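Local structure of putative methylase (Clostridium difficile, 3LDU) at residues I218-G223 with A280-Y285; R57-V62 with D163-R168; I49-M54 with W242-D247; L28-I33 with K43-G48. The protein probably methylates guanine in ribosomal RNA, with a THUMP-containing half thought to bind RNA and a Rossmann-like methyltransferase domain that binds GTP. One frame throughout, in Å; residues are numbered along the deposited sequence.

Contact 1 of 4, residues I218-G223 with A280-Y285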
loop_
_atom_site.group_PDB
_atom_site.type_symbol
_atom_site.label_atom_id
_atom_site.label_comp_id
_atom_site.label_asym_id
_atom_site.label_seq_id
_atom_site.Cartn_x
_atom_site.Cartn_y
_atom_site.Cartn_z
ATOM N N ILE A 218 -1.910 -11.590 13.284
ATOM C CA ILE A 218 -1.388 -12.955 13.222
ATOM C C ILE A 218 -0.097 -13.039 12.406
ATOM O O ILE A 218 0.387 -14.128 12.118
ATOM C CB ILE A 218 -2.428 -13.957 12.674
ATOM C CG1 ILE A 218 -2.853 -13.586 11.251
ATOM C CG2 ILE A 218 -3.638 -14.018 13.602
ATOM C CD1 ILE A 218 -3.680 -14.670 10.571
ATOM N N ASN A 219 0.456 -11.881 12.052
ATOM C CA ASN A 219 1.691 -11.803 11.255
ATOM C C ASN A 219 1.582 -12.566 9.933
ATOM O O ASN A 219 2.498 -13.285 9.531
ATOM C CB ASN A 219 2.895 -12.312 12.066
ATOM C CG ASN A 219 4.224 -11.819 11.516
ATOM O OD1 ASN A 219 4.328 -10.701 11.014
ATOM N ND2 ASN A 219 5.250 -12.654 11.617
HETATM N N MSE A 220 0.444 -12.426 9.270
HETATM C CA MSE A 220 0.264 -12.989 7.938
HETATM C C MSE A 220 0.762 -11.992 6.897
HETATM O O MSE A 220 0.277 -10.872 6.822
HETATM C CB MSE A 220 -1.206 -13.307 7.678
HETATM C CG MSE A 220 -1.455 -13.842 6.275
HETATM SE SE MSE A 220 -3.353 -14.162 5.973
HETATM C CE MSE A 220 -3.566 -15.635 7.226
ATOM N N ALA A 221 1.733 -12.406 6.089
ATOM C CA ALA A 221 2.320 -11.512 5.104
ATOM C C ALA A 221 1.272 -11.114 4.075
ATOM O O ALA A 221 0.484 -11.958 3.639
ATOM C CB ALA A 221 3.506 -12.226 4.398
ATOM N N PRO A 222 1.270 -9.830 3.656
ATOM C CA PRO A 222 0.265 -9.370 2.691
ATOM C C PRO A 222 0.323 -10.130 1.375
ATOM O O PRO A 222 -0.723 -10.356 0.762
ATOM C CB PRO A 222 0.622 -7.889 2.469
ATOM C CG PRO A 222 2.002 -7.723 3.040
ATOM C CD PRO A 222 2.110 -8.726 4.147
ATOM N N GLY A 223 1.516 -10.539 0.956
ATOM C CA GLY A 223 1.674 -11.173 -0.352
ATOM C C GLY A 223 1.498 -12.684 -0.378
ATOM O O GLY A 223 1.744 -13.326 -1.401
ATOM N N ALA A 280 -9.267 -14.061 2.768
ATOM C CA ALA A 280 -8.006 -13.583 3.315
ATOM C C ALA A 280 -7.422 -14.573 4.303
ATOM O O ALA A 280 -6.233 -14.526 4.603
ATOM C CB ALA A 280 -8.197 -12.231 3.988
ATOM N N GLY A 281 -8.267 -15.456 4.823
ATOM C CA GLY A 281 -7.827 -16.434 5.803
ATOM C C GLY A 281 -7.834 -15.911 7.231
ATOM O O GLY A 281 -7.170 -16.464 8.105
ATOM N N VAL A 282 -8.588 -14.848 7.491
ATOM C CA VAL A 282 -8.635 -14.317 8.859
ATOM C C VAL A 282 -10.043 -14.320 9.456
ATOM O O VAL A 282 -10.299 -13.632 10.441
ATOM C CB VAL A 282 -8.023 -12.903 8.962
ATOM C CG1 VAL A 282 -6.539 -12.965 8.689
ATOM C CG2 VAL A 282 -8.704 -11.947 7.987
ATOM N N ASP A 283 -10.932 -15.105 8.856
ATOM C CA ASP A 283 -12.322 -15.211 9.315
ATOM C C ASP A 283 -12.474 -15.597 10.786
ATOM O O ASP A 283 -13.475 -15.250 11.417
ATOM C CB ASP A 283 -13.122 -16.184 8.437
ATOM C CG ASP A 283 -12.413 -17.504 8.226
ATOM O OD1 ASP A 283 -11.342 -17.524 7.580
ATOM O OD2 ASP A 283 -12.934 -18.530 8.702
ATOM N N GLU A 284 -11.498 -16.311 11.338
ATOM C CA GLU A 284 -11.604 -16.746 12.729
ATOM C C GLU A 284 -11.312 -15.616 13.718
ATOM O O GLU A 284 -11.543 -15.757 14.917
ATOM C CB GLU A 284 -10.676 -17.931 13.001
ATOM C CG GLU A 284 -11.079 -19.219 12.291
ATOM C CD GLU A 284 -12.337 -19.851 12.875
ATOM O OE1 GLU A 284 -12.756 -19.440 13.978
ATOM O OE2 GLU A 284 -12.904 -20.765 12.234
ATOM N N TYR A 285 -10.819 -14.489 13.217
ATOM C CA TYR A 285 -10.377 -13.409 14.104
ATOM C C TYR A 285 -11.287 -12.202 14.045
ATOM O O TYR A 285 -11.093 -11.253 14.791
ATOM C CB TYR A 285 -8.940 -12.988 13.780
ATOM C CG TYR A 285 -7.971 -14.143 13.849
ATOM C CD1 TYR A 285 -7.333 -14.466 15.037
ATOM C CD2 TYR A 285 -7.710 -14.928 12.728
ATOM C CE1 TYR A 285 -6.460 -15.537 15.110
ATOM C CE2 TYR A 285 -6.839 -15.994 12.794
ATOM C CZ TYR A 285 -6.218 -16.293 13.985
ATOM O OH TYR A 285 -5.339 -17.350 14.047
#
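Ile218 holds CG1 in the crowded position between its backbone N and carbonyl carbon (chi1 61°), which puts CG2 beside the backbone N and aims it at Tyr285, whose own CG lies anti to the carbonyl carbon. Both segments leave helices of the Rossmann-like methyltransferase domain through Schellman motifs, with Asn219 and Gly281 as the positive-phi C-prime residues that end helices 208-217 and 267-280. The principal interaction is a CH-pi contact: Ile218 CG2 sits over one face of the Tyr285 ring, 3.7 Å from its centroid and shifted toward the CZ-CE1 rim. The other branch of the isoleucine, extended to CD1, crosses Val282 obliquely and meets its CG1 at 3.8 Å. No hydrogen bond joins the two segments, so the contact is packing of largely buried side chains, and Phe258 meets the tyrosine ring as a further aromatic neighbour. Selenomethionine Met220 runs out straight, CG anti to the backbone N, until chi3 (-67°) folds its methyl toward Gly281. There Met220 CE lies 3.8 Å from Gly281 O, while Met220 SE rests 3.2 Å from Ala280 O.

Contact 2 of 4, residues R57-V62 with D163-R168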
loop_
_atom_site.group_PDB
_atom_site.type_symbol
_atom_site.label_atom_id
_atom_site.label_comp_id
_atom_site.label_asym_id
_atom_site.label_seq_id
_atom_site.Cartn_x
_atom_site.Cartn_y
_atom_site.Cartn_z
ATOM N N ARG A 57 3.212 -3.854 3.589
ATOM C CA ARG A 57 1.769 -3.597 3.576
ATOM C C ARG A 57 1.412 -2.200 3.100
ATOM O O ARG A 57 0.275 -1.959 2.706
ATOM C CB ARG A 57 1.178 -3.799 4.974
ATOM C CG ARG A 57 1.549 -5.118 5.605
ATOM C CD ARG A 57 0.880 -5.321 6.948
ATOM N NE ARG A 57 1.480 -6.438 7.677
ATOM C CZ ARG A 57 1.021 -7.680 7.638
ATOM N NH1 ARG A 57 -0.054 -7.975 6.901
ATOM N NH2 ARG A 57 1.642 -8.629 8.323
ATOM N N CYS A 58 2.380 -1.284 3.126
ATOM C CA CYS A 58 2.113 0.113 2.758
ATOM C C CYS A 58 2.724 0.550 1.425
ATOM O O CYS A 58 2.572 1.692 1.005
ATOM C CB CYS A 58 2.562 1.038 3.885
ATOM S SG CYS A 58 1.585 0.778 5.404
ATOM N N ALA A 59 3.424 -0.370 0.764
ATOM C CA ALA A 59 4.002 -0.092 -0.547
ATOM C C ALA A 59 2.971 -0.337 -1.632
ATOM O O ALA A 59 2.241 -1.319 -1.576
ATOM C CB ALA A 59 5.220 -1.002 -0.785
ATOM N N GLU A 60 2.928 0.527 -2.640
ATOM C CA GLU A 60 2.005 0.289 -3.748
ATOM C C GLU A 60 2.619 -0.675 -4.755
ATOM O O GLU A 60 1.902 -1.302 -5.529
ATOM C CB GLU A 60 1.634 1.588 -4.458
ATOM C CG GLU A 60 0.933 2.590 -3.570
ATOM C CD GLU A 60 -0.395 2.076 -3.037
ATOM O OE1 GLU A 60 -1.147 1.433 -3.802
ATOM O OE2 GLU A 60 -0.690 2.343 -1.851
ATOM N N ARG A 61 3.948 -0.764 -4.739
ATOM C CA ARG A 61 4.659 -1.758 -5.531
ATOM C C ARG A 61 6.144 -1.683 -5.235
ATOM O O ARG A 61 6.579 -0.907 -4.383
ATOM C CB ARG A 61 4.368 -1.636 -7.032
ATOM C CG ARG A 61 4.586 -0.255 -7.607
ATOM C CD ARG A 61 4.353 -0.253 -9.110
ATOM N NE ARG A 61 2.970 -0.564 -9.468
ATOM C CZ ARG A 61 2.549 -1.756 -9.875
ATOM N NH1 ARG A 61 1.269 -1.941 -10.185
ATOM N NH2 ARG A 61 3.405 -2.763 -9.970
ATOM N N VAL A 62 6.899 -2.596 -5.835
ATOM C CA VAL A 62 8.320 -2.691 -5.549
ATOM C C VAL A 62 9.055 -2.639 -6.879
ATOM O O VAL A 62 8.867 -3.515 -7.724
ATOM C CB VAL A 62 8.667 -4.000 -4.819
ATOM C CG1 VAL A 62 10.198 -4.128 -4.649
ATOM C CG2 VAL A 62 7.947 -4.064 -3.471
ATOM N N ASP A 163 0.481 -6.855 -10.665
ATOM C CA ASP A 163 -0.729 -6.256 -10.095
ATOM C C ASP A 163 -0.371 -5.400 -8.875
ATOM O O ASP A 163 0.389 -5.829 -8.013
ATOM C CB ASP A 163 -1.739 -7.333 -9.687
ATOM C CG ASP A 163 -2.492 -7.909 -10.867
ATOM O OD1 ASP A 163 -2.419 -7.323 -11.967
ATOM O OD2 ASP A 163 -3.166 -8.946 -10.689
ATOM N N ALA A 164 -0.910 -4.189 -8.809
ATOM C CA ALA A 164 -0.643 -3.302 -7.670
ATOM C C ALA A 164 -0.720 -4.058 -6.340
ATOM O O ALA A 164 -1.615 -4.882 -6.135
ATOM C CB ALA A 164 -1.610 -2.125 -7.673
ATOM N N LEU A 165 0.211 -3.763 -5.434
ATOM C CA LEU A 165 0.334 -4.495 -4.178
ATOM C C LEU A 165 -0.920 -4.438 -3.301
ATOM O O LEU A 165 -1.182 -5.364 -2.522
ATOM C CB LEU A 165 1.551 -4.004 -3.375
ATOM C CG LEU A 165 2.885 -4.673 -3.685
ATOM C CD1 LEU A 165 3.949 -4.190 -2.706
ATOM C CD2 LEU A 165 2.746 -6.207 -3.641
ATOM N N HIS A 166 -1.701 -3.366 -3.420
ATOM C CA HIS A 166 -2.887 -3.259 -2.573
ATOM C C HIS A 166 -3.875 -4.389 -2.860
ATOM O O HIS A 166 -4.751 -4.687 -2.039
ATOM C CB HIS A 166 -3.555 -1.881 -2.689
ATOM C CG HIS A 166 -4.288 -1.662 -3.983
ATOM N ND1 HIS A 166 -5.611 -1.991 -4.149
ATOM C CD2 HIS A 166 -3.872 -1.125 -5.156
ATOM C CE1 HIS A 166 -5.987 -1.676 -5.384
ATOM N NE2 HIS A 166 -4.953 -1.157 -6.011
ATOM N N LYS A 167 -3.728 -5.030 -4.017
ATOM C CA LYS A 167 -4.580 -6.162 -4.337
ATOM C C LYS A 167 -3.970 -7.406 -3.704
ATOM O O LYS A 167 -3.143 -8.086 -4.328
ATOM C CB LYS A 167 -4.722 -6.310 -5.851
ATOM C CG LYS A 167 -5.224 -5.047 -6.528
ATOM C CD LYS A 167 -5.452 -5.226 -8.008
ATOM C CE LYS A 167 -6.070 -3.970 -8.603
ATOM N NZ LYS A 167 -6.593 -4.201 -9.981
ATOM N N ARG A 168 -4.343 -7.683 -2.454
ATOM C CA ARG A 168 -3.829 -8.861 -1.750
ATOM C C ARG A 168 -4.440 -10.128 -2.334
ATOM O O ARG A 168 -3.849 -11.205 -2.264
ATOM C CB ARG A 168 -4.129 -8.813 -0.243
ATOM C CG ARG A 168 -3.124 -8.066 0.643
ATOM C CD ARG A 168 -3.302 -6.608 0.458
ATOM N NE ARG A 168 -2.935 -5.778 1.610
ATOM C CZ ARG A 168 -1.885 -4.963 1.635
ATOM N NH1 ARG A 168 -1.664 -4.196 2.699
ATOM N NH2 ARG A 168 -1.054 -4.910 0.592
HETATM O O HOH W 1 1.369 -3.362 0.115
HETATM O O HOH W 2 -0.822 -0.900 -4.750
#
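The two loops run closest at Glu60 and Leu165, whose CA atoms are 5.1 Å apart, just where a type I turn from Ala164 to Lys167 folds the second loop back. A nearly straight bond of 3.0 Å from Leu165 N to Glu60 O joins the backbones there, the donor standing above the carbonyl plane. Leu165 then points its side chain into the first loop: CB packs on Ala59 O, and Leu165 CD1 is 3.9 Å from Ala59 CB and also meets Val62 CG2. Arg168, bent at chi2 (75°), swings its guanidinium across to the start of the loop. Its NH1 donates to a lone pair of Arg57 O at 3.0 Å, in the plane of both groups, with an N-H...O angle of 163°. NH2 turns back to Leu165 O and also donates to a water that in turn binds Ala59 O, so the guanidinium is gripped along its edge, while its NE pairs with Glu212. A second water links Glu60 OE1 (2.5 Å) and Glu60 O to His166 N. The Glu60 carboxylate is held besides by Arg180 and Thr182, and Arg61, whose NH1 comes obliquely within 3.4 Å of Ala164 N without bonding, has its salt bridge with Asp159. Loop 57-62 connects helix 48-55 to strand 63-70 of the ferredoxin-like part, and 163-168 leads from strand 153-159 to helix 181-189 of the methyltransferase part, so the contact lies at the junction of the domains, with Arg57 packed on Ala185 and Tyr189 of that helix.

Contact 3 of 4, residues I49-M54 with W242-D247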
loop_
_atom_site.group_PDB
_atom_site.type_symbol
_atom_site.label_atom_id
_atom_site.label_comp_id
_atom_site.label_asym_id
_atom_site.label_seq_id
_atom_site.Cartn_x
_atom_site.Cartn_y
_atom_site.Cartn_z
ATOM N N ILE A 49 13.884 -8.474 -3.177
ATOM C CA ILE A 49 12.735 -8.368 -4.071
ATOM C C ILE A 49 11.596 -9.244 -3.554
ATOM O O ILE A 49 10.440 -8.794 -3.437
ATOM C CB ILE A 49 13.101 -8.732 -5.526
ATOM C CG1 ILE A 49 14.011 -7.656 -6.125
ATOM C CG2 ILE A 49 11.830 -8.841 -6.374
ATOM C CD1 ILE A 49 14.532 -8.007 -7.545
ATOM N N ALA A 50 11.927 -10.490 -3.219
ATOM C CA ALA A 50 10.954 -11.437 -2.683
ATOM C C ALA A 50 10.364 -10.955 -1.351
ATOM O O ALA A 50 9.140 -10.930 -1.156
ATOM C CB ALA A 50 11.597 -12.823 -2.516
ATOM N N LYS A 51 11.239 -10.576 -0.426
ATOM C CA LYS A 51 10.787 -10.156 0.905
ATOM C C LYS A 51 9.960 -8.885 0.873
ATOM O O LYS A 51 9.005 -8.761 1.627
ATOM C CB LYS A 51 11.970 -9.961 1.860
ATOM C CG LYS A 51 12.418 -11.250 2.548
ATOM C CD LYS A 51 13.687 -11.035 3.365
ATOM C CE LYS A 51 13.531 -9.902 4.371
ATOM N NZ LYS A 51 14.766 -9.735 5.196
ATOM N N SER A 52 10.336 -7.938 0.016
ATOM C CA SER A 52 9.615 -6.657 -0.056
ATOM C C SER A 52 8.201 -6.835 -0.589
ATOM O O SER A 52 7.239 -6.325 -0.010
ATOM C CB SER A 52 10.396 -5.654 -0.907
ATOM O OG SER A 52 11.631 -5.358 -0.281
ATOM N N ASN A 53 8.063 -7.571 -1.683
ATOM C CA ASN A 53 6.743 -7.906 -2.206
ATOM C C ASN A 53 5.926 -8.732 -1.216
ATOM O O ASN A 53 4.716 -8.542 -1.081
ATOM C CB ASN A 53 6.879 -8.679 -3.529
ATOM C CG ASN A 53 7.159 -7.765 -4.687
ATOM O OD1 ASN A 53 6.305 -6.968 -5.072
ATOM N ND2 ASN A 53 8.363 -7.859 -5.252
HETATM N N MSE A 54 6.593 -9.635 -0.505
HETATM C CA MSE A 54 5.888 -10.539 0.406
HETATM C C MSE A 54 5.328 -9.811 1.622
HETATM O O MSE A 54 4.208 -10.101 2.080
HETATM C CB MSE A 54 6.830 -11.641 0.884
HETATM C CG MSE A 54 6.205 -12.641 1.850
HETATM SE SE MSE A 54 4.678 -13.616 1.096
HETATM C CE MSE A 54 5.310 -13.917 -0.660
ATOM N N TRP A 242 10.958 -18.973 -3.427
ATOM C CA TRP A 242 10.351 -20.132 -2.792
ATOM C C TRP A 242 10.558 -20.145 -1.273
ATOM O O TRP A 242 9.606 -20.335 -0.512
ATOM C CB TRP A 242 10.863 -21.435 -3.420
ATOM C CG TRP A 242 9.810 -22.481 -3.405
ATOM C CD1 TRP A 242 8.737 -22.577 -4.247
ATOM C CD2 TRP A 242 9.699 -23.567 -2.483
ATOM N NE1 TRP A 242 7.968 -23.667 -3.910
ATOM C CE2 TRP A 242 8.537 -24.292 -2.832
ATOM C CE3 TRP A 242 10.470 -24.003 -1.401
ATOM C CZ2 TRP A 242 8.132 -25.428 -2.136
ATOM C CZ3 TRP A 242 10.065 -25.135 -0.711
ATOM C CH2 TRP A 242 8.907 -25.835 -1.083
ATOM N N ASP A 243 11.797 -19.932 -0.843
ATOM C CA ASP A 243 12.129 -19.923 0.576
ATOM C C ASP A 243 11.409 -18.787 1.306
ATOM O O ASP A 243 10.975 -18.949 2.447
ATOM C CB ASP A 243 13.638 -19.804 0.772
ATOM C CG ASP A 243 14.375 -21.080 0.387
ATOM O OD1 ASP A 243 13.701 -22.106 0.177
ATOM O OD2 ASP A 243 15.619 -21.055 0.310
ATOM N N VAL A 244 11.284 -17.643 0.641
ATOM C CA VAL A 244 10.583 -16.497 1.226
ATOM C C VAL A 244 9.097 -16.779 1.449
ATOM O O VAL A 244 8.547 -16.431 2.494
ATOM C CB VAL A 244 10.787 -15.211 0.401
ATOM C CG1 VAL A 244 9.791 -14.125 0.836
ATOM C CG2 VAL A 244 12.218 -14.722 0.550
ATOM N N ARG A 245 8.441 -17.414 0.485
ATOM C CA ARG A 245 7.039 -17.812 0.685
ATOM C C ARG A 245 6.856 -18.841 1.793
ATOM O O ARG A 245 5.929 -18.737 2.596
ATOM C CB ARG A 245 6.433 -18.386 -0.594
ATOM C CG ARG A 245 6.001 -17.347 -1.575
ATOM C CD ARG A 245 4.920 -17.876 -2.490
ATOM N NE ARG A 245 4.697 -16.926 -3.567
ATOM C CZ ARG A 245 3.728 -16.020 -3.583
ATOM N NH1 ARG A 245 2.851 -15.949 -2.583
ATOM N NH2 ARG A 245 3.631 -15.194 -4.612
ATOM N N LYS A 246 7.705 -19.866 1.802
ATOM C CA LYS A 246 7.619 -20.891 2.837
ATOM C C LYS A 246 7.869 -20.276 4.219
ATOM O O LYS A 246 7.206 -20.625 5.195
ATOM C CB LYS A 246 8.616 -22.020 2.578
ATOM C CG LYS A 246 8.308 -23.287 3.357
ATOM C CD LYS A 246 7.037 -23.963 2.848
ATOM C CE LYS A 246 7.236 -24.547 1.452
ATOM N NZ LYS A 246 6.054 -25.323 0.976
ATOM N N ASP A 247 8.848 -19.377 4.287
ATOM C CA ASP A 247 9.184 -18.677 5.516
ATOM C C ASP A 247 7.966 -17.894 5.993
ATOM O O ASP A 247 7.628 -17.920 7.178
ATOM C CB ASP A 247 10.356 -17.721 5.272
ATOM C CG ASP A 247 10.726 -16.912 6.503
ATOM O OD1 ASP A 247 10.981 -17.515 7.565
ATOM O OD2 ASP A 247 10.775 -15.667 6.398
#
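Val244 has the largest share of the contact, its two methyls both resting on helix 49-54. CG2 presses on the methyl of Ala50, with Val244 CG2 and Ala50 CB 3.7 Å apart, and also meets Lys51 CG, whose chain crosses the valine at about a right angle. On the other branch, Val244 CG1 lies 3.9 Å from Met54 CB. Selenomethionine Met54 leaves the helix with CG anti to the backbone N (chi1 180°), then bends at chi2 and chi3 so that its methyl turns onto Arg245. Met54 CE is 3.6 Å from Arg245 CG and stands over one face of the guanidinium, displaced toward the NH1 rim. These helices belong to different parts of the protein, 48-55 to the ferredoxin-like domain and 238-251 to the Rossmann-like methyltransferase domain; the short segments run in roughly the same direction, crossing at -36° with their axes 9.3 Å apart at closest. Arg245 is an extended chain whose polar end is fixed from beyond the pair: NH2 forms a salt bridge with Glu231 and a hydrogen bond to Arg226 O, and Phe228 packs alongside. On the flank, Trp241, one turn earlier in its helix than Arg245, lies on Ala50, Asn53 and Met54.

Contact 4 of 4, residues L28-I33 with K43-G48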
loop_
_atom_site.group_PDB
_atom_site.type_symbol
_atom_site.label_atom_id
_atom_site.label_comp_id
_atom_site.label_asym_id
_atom_site.label_seq_id
_atom_site.Cartn_x
_atom_site.Cartn_y
_atom_site.Cartn_z
ATOM N N LEU A 28 12.348 -5.004 8.086
ATOM C CA LEU A 28 12.849 -6.102 7.243
ATOM C C LEU A 28 14.369 -6.174 7.295
ATOM O O LEU A 28 14.972 -7.114 6.772
ATOM C CB LEU A 28 12.398 -5.943 5.787
ATOM C CG LEU A 28 10.908 -6.083 5.490
ATOM C CD1 LEU A 28 10.663 -5.963 3.986
ATOM C CD2 LEU A 28 10.421 -7.417 6.000
ATOM N N GLY A 29 14.987 -5.173 7.916
ATOM C CA GLY A 29 16.431 -5.150 8.069
ATOM C C GLY A 29 17.153 -4.366 6.998
ATOM O O GLY A 29 18.379 -4.430 6.898
ATOM N N TYR A 30 16.414 -3.601 6.201
ATOM C CA TYR A 30 17.036 -2.914 5.060
ATOM C C TYR A 30 17.362 -1.451 5.305
ATOM O O TYR A 30 16.694 -0.765 6.085
ATOM C CB TYR A 30 16.183 -3.048 3.798
ATOM C CG TYR A 30 15.973 -4.482 3.376
ATOM C CD1 TYR A 30 17.033 -5.379 3.376
ATOM C CD2 TYR A 30 14.719 -4.940 2.968
ATOM C CE1 TYR A 30 16.863 -6.687 2.993
ATOM C CE2 TYR A 30 14.539 -6.256 2.578
ATOM C CZ TYR A 30 15.618 -7.122 2.595
ATOM O OH TYR A 30 15.477 -8.434 2.209
ATOM N N GLU A 31 18.395 -0.988 4.609
ATOM C CA GLU A 31 18.872 0.377 4.718
ATOM C C GLU A 31 18.083 1.317 3.813
ATOM O O GLU A 31 17.986 1.097 2.603
ATOM C CB GLU A 31 20.357 0.427 4.344
ATOM C CG GLU A 31 20.975 1.811 4.453
ATOM C CD GLU A 31 22.371 1.880 3.855
ATOM O OE1 GLU A 31 22.816 0.882 3.245
ATOM O OE2 GLU A 31 23.018 2.938 3.994
ATOM N N ILE A 32 17.531 2.372 4.396
ATOM C CA ILE A 32 16.858 3.410 3.614
ATOM C C ILE A 32 17.842 4.431 3.048
ATOM O O ILE A 32 18.581 5.076 3.795
ATOM C CB ILE A 32 15.788 4.120 4.447
ATOM C CG1 ILE A 32 14.694 3.112 4.815
ATOM C CG2 ILE A 32 15.204 5.311 3.681
ATOM C CD1 ILE A 32 13.612 3.665 5.656
ATOM N N ILE A 33 17.840 4.569 1.723
ATOM C CA ILE A 33 18.769 5.438 1.016
ATOM C C ILE A 33 18.219 6.847 0.834
ATOM O O ILE A 33 18.945 7.830 0.966
ATOM C CB ILE A 33 19.095 4.848 -0.392
ATOM C CG1 ILE A 33 19.944 3.593 -0.245
ATOM C CG2 ILE A 33 19.780 5.882 -1.265
ATOM C CD1 ILE A 33 21.017 3.731 0.820
ATOM N N LYS A 43 18.237 -0.105 0.024
ATOM C CA LYS A 43 19.205 -1.111 -0.406
ATOM C C LYS A 43 18.882 -2.411 0.299
ATOM O O LYS A 43 18.545 -2.405 1.483
ATOM C CB LYS A 43 20.625 -0.692 -0.019
ATOM C CG LYS A 43 21.518 -0.341 -1.192
ATOM C CD LYS A 43 22.910 0.052 -0.718
ATOM C CE LYS A 43 23.754 -1.171 -0.406
ATOM N NZ LYS A 43 24.070 -1.932 -1.649
ATOM N N THR A 44 18.996 -3.522 -0.419
ATOM C CA THR A 44 18.699 -4.835 0.151
ATOM C C THR A 44 19.714 -5.865 -0.311
ATOM O O THR A 44 20.492 -5.612 -1.228
ATOM C CB THR A 44 17.302 -5.348 -0.291
ATOM O OG1 THR A 44 17.370 -5.862 -1.629
ATOM C CG2 THR A 44 16.254 -4.228 -0.246
ATOM N N ASP A 45 19.703 -7.022 0.342
ATOM C CA ASP A 45 20.448 -8.178 -0.128
ATOM C C ASP A 45 19.653 -8.882 -1.226
ATOM O O ASP A 45 18.656 -8.343 -1.726
ATOM C CB ASP A 45 20.745 -9.138 1.030
ATOM C CG ASP A 45 19.483 -9.637 1.721
ATOM O OD1 ASP A 45 18.390 -9.520 1.139
ATOM O OD2 ASP A 45 19.585 -10.156 2.851
ATOM N N GLU A 46 20.079 -10.087 -1.599
ATOM C CA GLU A 46 19.448 -10.781 -2.716
ATOM C C GLU A 46 18.031 -11.259 -2.410
ATOM O O GLU A 46 17.301 -11.662 -3.313
ATOM C CB GLU A 46 20.316 -11.961 -3.203
ATOM C CG GLU A 46 20.352 -13.140 -2.245
ATOM C CD GLU A 46 21.576 -13.141 -1.336
ATOM O OE1 GLU A 46 22.050 -12.041 -0.954
ATOM O OE2 GLU A 46 22.061 -14.251 -1.006
ATOM N N PHE A 47 17.639 -11.206 -1.135
ATOM C CA PHE A 47 16.299 -11.609 -0.740
ATOM C C PHE A 47 15.318 -10.452 -0.843
ATOM O O PHE A 47 14.123 -10.625 -0.608
ATOM C CB PHE A 47 16.297 -12.160 0.691
ATOM C CG PHE A 47 17.000 -13.487 0.831
ATOM C CD1 PHE A 47 16.303 -14.676 0.696
ATOM C CD2 PHE A 47 18.354 -13.540 1.101
ATOM C CE1 PHE A 47 16.939 -15.894 0.828
ATOM C CE2 PHE A 47 19.000 -14.756 1.233
ATOM C CZ PHE A 47 18.289 -15.934 1.094
ATOM N N GLY A 48 15.824 -9.282 -1.224
ATOM C CA GLY A 48 15.071 -8.042 -1.111
ATOM C C GLY A 48 13.817 -7.960 -1.958
ATOM O O GLY A 48 12.789 -7.430 -1.523
HETATM O O HOH W 3 20.341 -2.977 3.423
#
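Backbone hydrogen bonds make Glu31 and Lys43 an antiparallel hydrogen-bonded pair at the open end of the beta hairpin 31-36/39-44, the edge of the ferredoxin-like sheet. One of the two is strong: Lys43 N donates to Glu31 O at 2.9 Å, nearly along the C=O axis. The return bond, Glu31 N to Lys43 O, is weak at 3.4 Å, and a water fills in by accepting from Glu31 N while donating to Lys43 O. Aromatic packing comes next. Tyr30, with CG anti to its carbonyl carbon (chi1 -60°), lays its ring flat over Thr44: Thr44 CG2 sits over the ring centre in a CH-pi contact, 3.6 Å from the centroid. Leu28 O lies above the opposite face, so the ring is sandwiched. The polar bonds gather around Asp45, whose CG takes the crowded position between N and carbonyl carbon (chi1 59°). Its OD1 accepts from Phe47 N at 2.9 Å, a capping bond ahead of helix 48-55, and from Tyr30 OH at 3.3 Å, both donors approaching from above the carboxylate plane. Thr44 OG1 donates at 2.8 Å to Asp45 O, which also takes Gly48 N and so closes the type I turn. Glu31 and Lys43 lie side by side on one face of the hairpin, but 5.8 Å from OE1 to NZ they form no salt bridge. With two donors on one oxygen, the Asp45 carboxylate would be expected to stay ionised, and the tyrosine hydroxyl ties the loop ahead of strand 31-36 to the turn that leads into helix 48-55.

In the fold
Contacts 4 and 3 follow directly through strand 39-44 and helix 48-55, and Lys51 NZ joins them, 3.1 Å from Leu28 O. Contact 3 in turn meets contact 1 where Gly223 N bonds to Met54 O at 2.9 Å, and contact 2 meets contact 1 where Arg57 NH1 reaches Met220 O, also at 2.9 Å. Contacts 2 and 3 share the packing of Val62 and Leu165 on Asn53. Contacts 2 and 3 thus bring the ferredoxin-like part against segments leading into or within the methyltransferase part, while contact 1 lies inside the latter. Bound GTP is about 10 Å from the His166 side chain and about 13 Å from that of Val282; contacts 3 and 4 lie away from it.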